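Local coordinates for protein beta-galactosidase (Bacillus circulans subsp. alkalophilus, PDB 3TTY) that hydrolyses beta-galactosides to release terminal galactose, holding the sugar in a TIM-barrel pocket within an assembly of three chains, at residues 397-402 with 439-444; 283-288 with 430-435; 166-171 with 218-223. One frame throughout, in Å; residues are numbered along the deposited sequence.

In the fold
Along the chain interaction 3 comes first, joining helices 158-172 and 215-243 of the TIM-barrel domain. Interactions 1 and 2 follow with alternating segments: 283-288, 397-402, 430-435 and 439-444. Their centres lie about 12 Å apart, and they touch because helix 423-435, which carries one half of interaction 2, leads directly into strand 441-444 of interaction 1; Tyr431 and Leu434 pack on Thr441. Interaction 2 thereby fastens barrel helix 284-296 to the trimerisation domain, whose edge strand 441-444 pairs with strand 399-402 in interaction 1. Interaction 3 is a separate helix pair of the barrel domain, about 32 and 34 Å from interactions 1 and 2, centre to centre.

Interaction 1. Residues 397-402 with 439-444; sequences AKVAVM and IQTDMI
Val401 and Met443 fit together on one face of a parallel strand pair, where the bent methionine curls across the branched valine. CG1 of Val401 touches SD of Met443 at 3.3 Å, and CE of Met443 comes to rest against CG2 and the carbonyl oxygen of Val401. The valine's first torsion, 32°, is unusual, well away from a staggered value, and the short contact beside it is somewhat doubtful. Further back on the same face, the CG2 methyl of Val399 meets the CG2 methyl of Ile439 at 3.8 Å, and Leu434 and Tyr431 of helix 423-435 close over this side.

The other face has Ile444 as its bump. Its chi1 of 63° sets CG1 between the backbone N and the carbonyl carbon, near CG of Met402, and chi2 of 162° carries CD1 on toward CB of Ala400, 3.7 Å away. CD1 so fills the hollow between Ala400 and Met402, whose chain passes obliquely over the isoleucine. Ahead of the strand, Ala397 CB plugs a polar notch, lying 3.4 Å from OD1 of Asp442 and close to the Gln440 carbonyl oxygen. That carboxylate is held by a salt bridge to Arg295 and by hydrogen bonds to Ser395 and Tyr453.

The backbones are joined by Asp442 N to Val399 O (3.0 Å), Val401 N to Asp442 O (2.9 Å) and Ile444 N to Val401 O (2.9 Å). Before these bonds begin, one water spans the gap between Lys398 N and Gln440 O. Strands 399-402 and 441-444, connected through helices 405-413 and 423-435, form a parallel beta-alpha-beta crossover at the margin of the mixed sheet, consistent with the glutaminase-like fold of the trimerisation domain.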
loop_
_atom_site.group_PDB
_atom_site.type_symbol
_atom_site.label_atom_id
_atom_site.label_comp_id
_atom_site.label_asym_id
_atom_site.label_seq_id
_atom_site.Cartn_x
_atom_site.Cartn_y
_atom_site.Cartn_z
ATOM N N ALA A 397 20.726 -19.174 -34.127
ATOM C CA ALA A 397 20.212 -20.015 -33.056
ATOM C C ALA A 397 19.499 -21.243 -33.593
ATOM O O ALA A 397 18.834 -21.178 -34.634
ATOM C CB ALA A 397 19.268 -19.220 -32.165
ATOM N N LYS A 398 19.651 -22.356 -32.873
ATOM C CA LYS A 398 18.926 -23.593 -33.162
ATOM C C LYS A 398 17.919 -23.818 -32.057
ATOM O O LYS A 398 17.140 -24.765 -32.102
ATOM C CB LYS A 398 19.868 -24.807 -33.218
ATOM C CG LYS A 398 20.933 -24.755 -34.294
ATOM C CD LYS A 398 20.341 -24.567 -35.668
ATOM C CE LYS A 398 21.445 -24.542 -36.720
ATOM N NZ LYS A 398 22.328 -25.759 -36.643
ATOM N N VAL A 399 17.954 -22.954 -31.050
ATOM C CA VAL A 399 17.014 -23.051 -29.946
ATOM C C VAL A 399 16.184 -21.763 -29.874
ATOM O O VAL A 399 16.734 -20.662 -29.947
ATOM C CB VAL A 399 17.758 -23.292 -28.611
ATOM C CG1 VAL A 399 16.784 -23.334 -27.439
ATOM C CG2 VAL A 399 18.592 -24.571 -28.688
ATOM N N ALA A 400 14.865 -21.903 -29.740
ATOM C CA ALA A 400 13.969 -20.749 -29.638
ATOM C C ALA A 400 13.136 -20.806 -28.364
ATOM O O ALA A 400 12.779 -21.890 -27.898
ATOM C CB ALA A 400 13.066 -20.664 -30.838
ATOM N N VAL A 401 12.839 -19.637 -27.806
ATOM C CA VAL A 401 11.920 -19.532 -26.683
ATOM C C VAL A 401 10.846 -18.469 -26.941
ATOM O O VAL A 401 11.135 -17.312 -27.284
ATOM C CB VAL A 401 12.641 -19.305 -25.338
ATOM C CG1 VAL A 401 13.898 -18.513 -25.544
ATOM C CG2 VAL A 401 11.708 -18.644 -24.334
ATOM N N MET A 402 9.604 -18.907 -26.786
ATOM C CA MET A 402 8.437 -18.148 -27.181
ATOM C C MET A 402 7.970 -17.260 -26.050
ATOM O O MET A 402 8.040 -17.631 -24.879
ATOM C CB MET A 402 7.297 -19.099 -27.556
ATOM C CG MET A 402 7.452 -19.788 -28.890
ATOM S SD MET A 402 6.147 -21.001 -29.147
ATOM C CE MET A 402 6.356 -21.347 -30.888
ATOM N N ILE A 439 24.294 -21.392 -25.017
ATOM C CA ILE A 439 23.535 -21.962 -26.122
ATOM C C ILE A 439 22.871 -20.803 -26.823
ATOM O O ILE A 439 22.086 -20.077 -26.216
ATOM C CB ILE A 439 22.434 -22.943 -25.645
ATOM C CG1 ILE A 439 23.004 -24.032 -24.723
ATOM C CG2 ILE A 439 21.725 -23.564 -26.841
ATOM C CD1 ILE A 439 23.696 -25.153 -25.461
ATOM N N GLN A 440 23.194 -20.614 -28.094
ATOM C CA GLN A 440 22.633 -19.516 -28.863
ATOM C C GLN A 440 21.122 -19.694 -28.968
ATOM O O GLN A 440 20.640 -20.751 -29.376
ATOM C CB GLN A 440 23.261 -19.478 -30.248
ATOM C CG GLN A 440 22.762 -18.340 -31.121
ATOM C CD GLN A 440 23.240 -16.972 -30.644
ATOM O OE1 GLN A 440 24.148 -16.864 -29.803
ATOM N NE2 GLN A 440 22.621 -15.917 -31.179
ATOM N N THR A 441 20.376 -18.661 -28.595
ATOM C CA THR A 441 18.927 -18.766 -28.519
ATOM C C THR A 441 18.239 -17.505 -29.039
ATOM O O THR A 441 18.752 -16.392 -28.888
ATOM C CB THR A 441 18.483 -18.985 -27.066
ATOM O OG1 THR A 441 18.903 -17.861 -26.294
ATOM C CG2 THR A 441 19.134 -20.209 -26.480
ATOM N N ASP A 442 17.083 -17.688 -29.665
ATOM C CA ASP A 442 16.241 -16.576 -30.096
ATOM C C ASP A 442 14.953 -16.555 -29.300
ATOM O O ASP A 442 14.299 -17.590 -29.149
ATOM C CB ASP A 442 15.828 -16.735 -31.556
ATOM C CG ASP A 442 16.977 -16.619 -32.500
ATOM O OD1 ASP A 442 18.011 -16.034 -32.106
ATOM O OD2 ASP A 442 16.824 -17.099 -33.643
ATOM N N MET A 443 14.578 -15.370 -28.825
ATOM C CA MET A 443 13.229 -15.139 -28.330
ATOM C C MET A 443 12.342 -14.948 -29.554
ATOM O O MET A 443 12.690 -14.185 -30.457
ATOM C CB MET A 443 13.190 -13.894 -27.445
ATOM C CG MET A 443 14.018 -14.010 -26.176
ATOM S SD MET A 443 13.408 -15.301 -25.086
ATOM C CE MET A 443 11.668 -14.872 -25.032
ATOM N N ILE A 444 11.214 -15.649 -29.604
ATOM C CA ILE A 444 10.368 -15.597 -30.796
ATOM C C ILE A 444 8.889 -15.455 -30.462
ATOM O O ILE A 444 8.471 -15.747 -29.347
ATOM C CB ILE A 444 10.541 -16.857 -31.676
ATOM C CG1 ILE A 444 10.086 -18.113 -30.919
ATOM C CG2 ILE A 444 11.987 -16.989 -32.153
ATOM C CD1 ILE A 444 9.804 -19.305 -31.835
HETATM O O HOH W 1 21.491 -22.731 -30.944
#

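Interaction 2. Residues 283-288 with 430-435; sequences PFSFTA and YYDALY
The ring of Tyr435 takes Ser285 on one face: the serine CB stands 3.5 Å from the ring centroid and only 10° off the normal, a CH-pi contact over the middle of the ring. A chi1 of 171° sets the tyrosine CG anti to its backbone N, on the side of Ser285. At the far end of the ring the OH passes CB of Phe284 at 3.8 Å and makes a weak hydrogen bond to Glu618, while Ala288 CB approaches CE1. Tyr431, one helical turn earlier, brings CE2 to 3.5 Å from the carbonyl oxygen of Ser285; its hydroxyl reaches past Ala288 to Asn292, which bonds to it and also to the backbone of strand 441-444.

Ser285 is also the polar centre of the contact. Its OG donates a hydrogen bond to OD1 of Asp432, 2.6 Å long, arriving from above the carboxylate plane. The same OG is hydrogen-bonded to His428 NE2, and the other carboxylate oxygen, OD2, forms a salt bridge with Lys436. The helices meet at 102°, with 9.6 Å between the axes of the two short segments.

A single small side chain thus serves two chemistries, its methylene against an aromatic face and its hydroxyl on a carboxylate. Lys436 would probably help to keep Asp432 charged, so that the seam between the barrel and trimerisation domains combines aromatic packing with a hydroxyl-carboxylate bond.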
loop_
_atom_site.group_PDB
_atom_site.type_symbol
_atom_site.label_atom_id
_atom_site.label_comp_id
_atom_site.label_asym_id
_atom_site.label_seq_id
_atom_site.Cartn_x
_atom_site.Cartn_y
_atom_site.Cartn_z
ATOM N N PRO A 283 19.066 -9.012 -13.216
ATOM C CA PRO A 283 19.857 -10.140 -13.729
ATOM C C PRO A 283 20.423 -9.874 -15.127
ATOM O O PRO A 283 19.691 -9.483 -16.045
ATOM C CB PRO A 283 18.844 -11.286 -13.769
ATOM C CG PRO A 283 17.825 -10.919 -12.743
ATOM C CD PRO A 283 17.723 -9.422 -12.782
ATOM N N PHE A 284 21.722 -10.093 -15.292
ATOM C CA PHE A 284 22.371 -9.839 -16.583
ATOM C C PHE A 284 21.733 -10.662 -17.710
ATOM O O PHE A 284 21.639 -10.190 -18.849
ATOM C CB PHE A 284 23.885 -10.081 -16.494
ATOM C CG PHE A 284 24.523 -9.467 -15.266
ATOM C CD1 PHE A 284 25.474 -10.166 -14.536
ATOM C CD2 PHE A 284 24.157 -8.189 -14.837
ATOM C CE1 PHE A 284 26.056 -9.602 -13.412
ATOM C CE2 PHE A 284 24.732 -7.618 -13.704
ATOM C CZ PHE A 284 25.683 -8.324 -12.995
ATOM N N SER A 285 21.288 -11.877 -17.386
ATOM C CA SER A 285 20.646 -12.746 -18.373
ATOM C C SER A 285 19.266 -12.205 -18.753
ATOM O O SER A 285 18.761 -12.474 -19.847
ATOM C CB SER A 285 20.525 -14.177 -17.845
ATOM O OG SER A 285 19.730 -14.229 -16.673
ATOM N N PHE A 286 18.665 -11.436 -17.850
ATOM C CA PHE A 286 17.410 -10.785 -18.169
ATOM C C PHE A 286 17.576 -9.661 -19.190
ATOM O O PHE A 286 16.815 -9.590 -20.157
ATOM C CB PHE A 286 16.685 -10.249 -16.929
ATOM C CG PHE A 286 15.376 -9.592 -17.263
ATOM C CD1 PHE A 286 14.230 -10.353 -17.434
ATOM C CD2 PHE A 286 15.302 -8.224 -17.466
ATOM C CE1 PHE A 286 13.023 -9.757 -17.778
ATOM C CE2 PHE A 286 14.096 -7.620 -17.804
ATOM C CZ PHE A 286 12.956 -8.391 -17.964
ATOM N N THR A 287 18.543 -8.768 -18.995
ATOM C CA THR A 287 18.689 -7.715 -19.995
ATOM C C THR A 287 19.123 -8.312 -21.345
ATOM O O THR A 287 18.746 -7.810 -22.400
ATOM C CB THR A 287 19.506 -6.449 -19.521
ATOM O OG1 THR A 287 20.652 -6.227 -20.362
ATOM C CG2 THR A 287 19.916 -6.546 -18.088
ATOM N N ALA A 288 19.853 -9.421 -21.317
ATOM C CA ALA A 288 20.158 -10.138 -22.557
ATOM C C ALA A 288 18.870 -10.668 -23.216
ATOM O O ALA A 288 18.677 -10.569 -24.436
ATOM C CB ALA A 288 21.133 -11.288 -22.284
ATOM N N TYR A 430 13.876 -20.392 -18.101
ATOM C CA TYR A 430 14.300 -21.244 -19.208
ATOM C C TYR A 430 15.384 -20.557 -20.025
ATOM O O TYR A 430 16.351 -21.193 -20.450
ATOM C CB TYR A 430 13.106 -21.654 -20.090
ATOM C CG TYR A 430 12.320 -22.806 -19.493
ATOM C CD1 TYR A 430 12.619 -24.129 -19.821
ATOM C CD2 TYR A 430 11.314 -22.578 -18.569
ATOM C CE1 TYR A 430 11.922 -25.185 -19.246
ATOM C CE2 TYR A 430 10.616 -23.620 -18.000
ATOM C CZ TYR A 430 10.915 -24.920 -18.343
ATOM O OH TYR A 430 10.206 -25.953 -17.763
ATOM N N TYR A 431 15.228 -19.255 -20.238
ATOM C CA TYR A 431 16.227 -18.494 -20.978
ATOM C C TYR A 431 17.581 -18.465 -20.245
ATOM O O TYR A 431 18.619 -18.652 -20.857
ATOM C CB TYR A 431 15.738 -17.077 -21.258
ATOM C CG TYR A 431 16.663 -16.298 -22.169
ATOM C CD1 TYR A 431 16.521 -16.359 -23.552
ATOM C CD2 TYR A 431 17.690 -15.509 -21.647
ATOM C CE1 TYR A 431 17.362 -15.645 -24.391
ATOM C CE2 TYR A 431 18.533 -14.792 -22.481
ATOM C CZ TYR A 431 18.369 -14.868 -23.846
ATOM O OH TYR A 431 19.207 -14.171 -24.675
ATOM N N ASP A 432 17.538 -18.232 -18.935
ATOM C CA ASP A 432 18.714 -18.232 -18.071
ATOM C C ASP A 432 19.494 -19.528 -18.253
ATOM O O ASP A 432 20.694 -19.512 -18.519
ATOM C CB ASP A 432 18.261 -18.109 -16.618
ATOM C CG ASP A 432 19.357 -17.618 -15.687
ATOM O OD1 ASP A 432 20.153 -16.742 -16.090
ATOM O OD2 ASP A 432 19.408 -18.100 -14.529
ATOM N N ALA A 433 18.796 -20.652 -18.125
ATOM C CA ALA A 433 19.408 -21.966 -18.242
ATOM C C ALA A 433 20.183 -22.112 -19.546
ATOM O O ALA A 433 21.240 -22.741 -19.578
ATOM C CB ALA A 433 18.343 -23.069 -18.121
ATOM N N LEU A 434 19.659 -21.538 -20.623
ATOM C CA LEU A 434 20.365 -21.568 -21.899
ATOM C C LEU A 434 21.554 -20.610 -21.839
ATOM O O LEU A 434 22.673 -20.970 -22.202
ATOM C CB LEU A 434 19.424 -21.207 -23.047
ATOM C CG LEU A 434 18.363 -22.270 -23.400
ATOM C CD1 LEU A 434 17.104 -21.637 -23.964
ATOM C CD2 LEU A 434 18.919 -23.279 -24.390
ATOM N N TYR A 435 21.290 -19.395 -21.362
ATOM C CA TYR A 435 22.300 -18.357 -21.206
ATOM C C TYR A 435 23.540 -18.916 -20.514
ATOM O O TYR A 435 24.652 -18.723 -20.987
ATOM C CB TYR A 435 21.693 -17.191 -20.418
ATOM C CG TYR A 435 22.614 -16.081 -19.965
ATOM C CD1 TYR A 435 22.749 -14.916 -20.711
ATOM C CD2 TYR A 435 23.286 -16.161 -18.751
ATOM C CE1 TYR A 435 23.569 -13.873 -20.286
ATOM C CE2 TYR A 435 24.117 -15.129 -18.312
ATOM C CZ TYR A 435 24.247 -13.986 -19.089
ATOM O OH TYR A 435 25.052 -12.954 -18.667
#

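Interaction 3. Residues 166-171 with 218-223; sequences VWLKER and SLDYRR
Leu168 and Asp220 mark the nearest backbone approach, CA to CA 8.3 Å, of two helices whose segment axes cross at 103° and stay 11.1 Å apart. Across this gap the long side chains do the work. The guanidinium groups of Arg171 and Arg223 lie flat on one another, their centres 4.1 Å apart and their planes inclined by 17°. They are displaced, with NH2 of Arg171 over the rim of the Arg223 group, 3.2 Å from its NH1; both are donors, so this is stacking of like charges and no hydrogen bond.

Asp220 supplies the countercharge. Its OD2 accepts from Arg223 NH1 at 2.9 Å, lying in the plane of that guanidinium, and also faces Arg171 NE at 3.8 Å, a long salt bridge in which the oxygen sits over the guanidinium face and no N-H is aimed at it. OD1 is bonded to Tyr172 and Trp182. Beside the charged group, Trp167 has CG anti to its backbone N (chi1 -178°), pointing to the other helix. Its CH2 lies 3.6 Å from the carbonyl oxygen of Asp220 and its CZ2 3.7 Å from CB of Arg223. Leu219 lies on the opposite face of the Arg223 guanidinium.

The remaining nitrogens of Arg223 reach Glu406, by a salt bridge, and the backbone oxygen of Glu493. An alanine here would keep the CB packing on Trp167, but would probably leave Asp220 OD2 and Glu406 without this cationic partner and the Arg171 guanidinium without the flat group it stacks on. The two stacked cations are likely to be tolerable because Asp220 and Glu406 offset their charge, and through Arg223 the same network ties this barrel helix pair to the trimerisation domain.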
loop_
_atom_site.group_PDB
_atom_site.type_symbol
_atom_site.label_atom_id
_atom_site.label_comp_id
_atom_site.label_asym_id
_atom_site.label_seq_id
_atom_site.Cartn_x
_atom_site.Cartn_y
_atom_site.Cartn_z
ATOM N N VAL A 166 -16.755 0.398 -31.161
ATOM C CA VAL A 166 -16.586 0.271 -32.607
ATOM C C VAL A 166 -15.623 -0.873 -32.867
ATOM O O VAL A 166 -15.843 -1.707 -33.738
ATOM C CB VAL A 166 -16.035 1.586 -33.223
ATOM C CG1 VAL A 166 -15.710 1.408 -34.708
ATOM C CG2 VAL A 166 -17.033 2.751 -33.015
ATOM N N TRP A 167 -14.558 -0.919 -32.076
ATOM C CA TRP A 167 -13.528 -1.946 -32.210
ATOM C C TRP A 167 -14.081 -3.354 -31.930
ATOM O O TRP A 167 -13.605 -4.349 -32.480
ATOM C CB TRP A 167 -12.371 -1.608 -31.269
ATOM C CG TRP A 167 -11.190 -2.537 -31.311
ATOM C CD1 TRP A 167 -10.045 -2.380 -32.037
ATOM C CD2 TRP A 167 -11.034 -3.745 -30.576
ATOM N NE1 TRP A 167 -9.182 -3.419 -31.794
ATOM C CE2 TRP A 167 -9.766 -4.274 -30.901
ATOM C CE3 TRP A 167 -11.837 -4.432 -29.662
ATOM C CZ2 TRP A 167 -9.291 -5.463 -30.355
ATOM C CZ3 TRP A 167 -11.366 -5.615 -29.129
ATOM C CH2 TRP A 167 -10.107 -6.120 -29.477
ATOM N N LEU A 168 -15.086 -3.427 -31.067
ATOM C CA LEU A 168 -15.754 -4.688 -30.764
ATOM C C LEU A 168 -16.736 -5.084 -31.871
ATOM O O LEU A 168 -16.907 -6.268 -32.163
ATOM C CB LEU A 168 -16.466 -4.585 -29.414
ATOM C CG LEU A 168 -15.509 -4.427 -28.225
ATOM C CD1 LEU A 168 -16.198 -3.815 -27.021
ATOM C CD2 LEU A 168 -14.882 -5.770 -27.869
ATOM N N LYS A 169 -17.376 -4.097 -32.490
ATOM C CA LYS A 169 -18.225 -4.367 -33.651
ATOM C C LYS A 169 -17.385 -4.929 -34.816
ATOM O O LYS A 169 -17.820 -5.823 -35.534
ATOM C CB LYS A 169 -18.972 -3.098 -34.080
ATOM C CG LYS A 169 -19.874 -2.530 -32.989
ATOM C CD LYS A 169 -20.457 -1.148 -33.345
ATOM C CE LYS A 169 -21.040 -0.466 -32.097
ATOM N NZ LYS A 169 -21.774 0.806 -32.416
ATOM N N GLU A 170 -16.171 -4.411 -34.980
ATOM C CA GLU A 170 -15.279 -4.898 -36.015
ATOM C C GLU A 170 -14.780 -6.290 -35.684
ATOM O O GLU A 170 -14.638 -7.126 -36.567
ATOM C CB GLU A 170 -14.091 -3.954 -36.208
ATOM C CG GLU A 170 -14.501 -2.491 -36.273
ATOM C CD GLU A 170 -13.733 -1.688 -37.294
ATOM O OE1 GLU A 170 -13.015 -0.738 -36.883
ATOM O OE2 GLU A 170 -13.875 -1.990 -38.507
ATOM N N ARG A 171 -14.518 -6.546 -34.408
ATOM C CA ARG A 171 -13.929 -7.818 -34.033
ATOM C C ARG A 171 -14.971 -8.933 -34.096
ATOM O O ARG A 171 -14.724 -9.989 -34.689
ATOM C CB ARG A 171 -13.300 -7.751 -32.636
ATOM C CG ARG A 171 -12.477 -8.988 -32.261
ATOM C CD ARG A 171 -11.778 -8.814 -30.907
ATOM N NE ARG A 171 -11.111 -10.040 -30.474
ATOM C CZ ARG A 171 -9.844 -10.347 -30.763
ATOM N NH1 ARG A 171 -9.088 -9.511 -31.468
ATOM N NH2 ARG A 171 -9.323 -11.488 -30.330
ATOM N N SER A 218 -11.366 -7.209 -20.146
ATOM C CA SER A 218 -10.071 -6.637 -19.809
ATOM C C SER A 218 -9.037 -6.950 -20.880
ATOM O O SER A 218 -8.244 -6.092 -21.268
ATOM C CB SER A 218 -9.611 -7.184 -18.466
ATOM O OG SER A 218 -10.473 -6.746 -17.433
ATOM N N LEU A 219 -9.055 -8.187 -21.358
ATOM C CA LEU A 219 -8.129 -8.630 -22.389
ATOM C C LEU A 219 -8.321 -7.837 -23.681
ATOM O O LEU A 219 -7.361 -7.306 -24.226
ATOM C CB LEU A 219 -8.311 -10.126 -22.649
ATOM C CG LEU A 219 -7.419 -10.800 -23.694
ATOM C CD1 LEU A 219 -5.965 -10.466 -23.452
ATOM C CD2 LEU A 219 -7.643 -12.326 -23.693
ATOM N N ASP A 220 -9.565 -7.764 -24.158
ATOM C CA ASP A 220 -9.903 -6.981 -25.344
ATOM C C ASP A 220 -9.604 -5.502 -25.221
ATOM O O ASP A 220 -9.252 -4.867 -26.201
ATOM C CB ASP A 220 -11.374 -7.158 -25.744
ATOM C CG ASP A 220 -11.624 -8.471 -26.465
ATOM O OD1 ASP A 220 -12.805 -8.832 -26.646
ATOM O OD2 ASP A 220 -10.636 -9.156 -26.819
ATOM N N TYR A 221 -9.760 -4.940 -24.034
ATOM C CA TYR A 221 -9.501 -3.514 -23.901
ATOM C C TYR A 221 -7.999 -3.221 -24.055
ATOM O O TYR A 221 -7.599 -2.225 -24.677
ATOM C CB TYR A 221 -10.054 -2.974 -22.582
ATOM C CG TYR A 221 -10.204 -1.474 -22.604
ATOM C CD1 TYR A 221 -11.285 -0.871 -23.253
ATOM C CD2 TYR A 221 -9.258 -0.653 -21.987
ATOM C CE1 TYR A 221 -11.422 0.513 -23.281
ATOM C CE2 TYR A 221 -9.388 0.723 -22.006
ATOM C CZ TYR A 221 -10.464 1.296 -22.659
ATOM O OH TYR A 221 -10.578 2.657 -22.681
ATOM N N ARG A 222 -7.172 -4.110 -23.508
ATOM C CA ARG A 222 -5.734 -3.988 -23.673
ATOM C C ARG A 222 -5.333 -4.147 -25.145
ATOM O O ARG A 222 -4.493 -3.392 -25.644
ATOM C CB ARG A 222 -4.995 -4.965 -22.746
ATOM C CG ARG A 222 -5.008 -4.517 -21.287
ATOM C CD ARG A 222 -4.913 -5.669 -20.292
ATOM N NE ARG A 222 -4.862 -5.180 -18.908
ATOM C CZ ARG A 222 -5.924 -4.754 -18.219
ATOM N NH1 ARG A 222 -7.131 -4.761 -18.778
ATOM N NH2 ARG A 222 -5.783 -4.316 -16.972
ATOM N N ARG A 223 -5.950 -5.089 -25.862
ATOM C CA ARG A 223 -5.709 -5.170 -27.304
ATOM C C ARG A 223 -6.046 -3.828 -27.954
ATOM O O ARG A 223 -5.280 -3.296 -28.750
ATOM C CB ARG A 223 -6.545 -6.272 -27.956
ATOM C CG ARG A 223 -6.274 -7.663 -27.460
ATOM C CD ARG A 223 -7.226 -8.679 -28.084
ATOM N NE ARG A 223 -6.649 -10.024 -28.065
ATOM C CZ ARG A 223 -7.273 -11.123 -27.655
ATOM N NH1 ARG A 223 -8.529 -11.063 -27.221
ATOM N NH2 ARG A 223 -6.632 -12.292 -27.678
#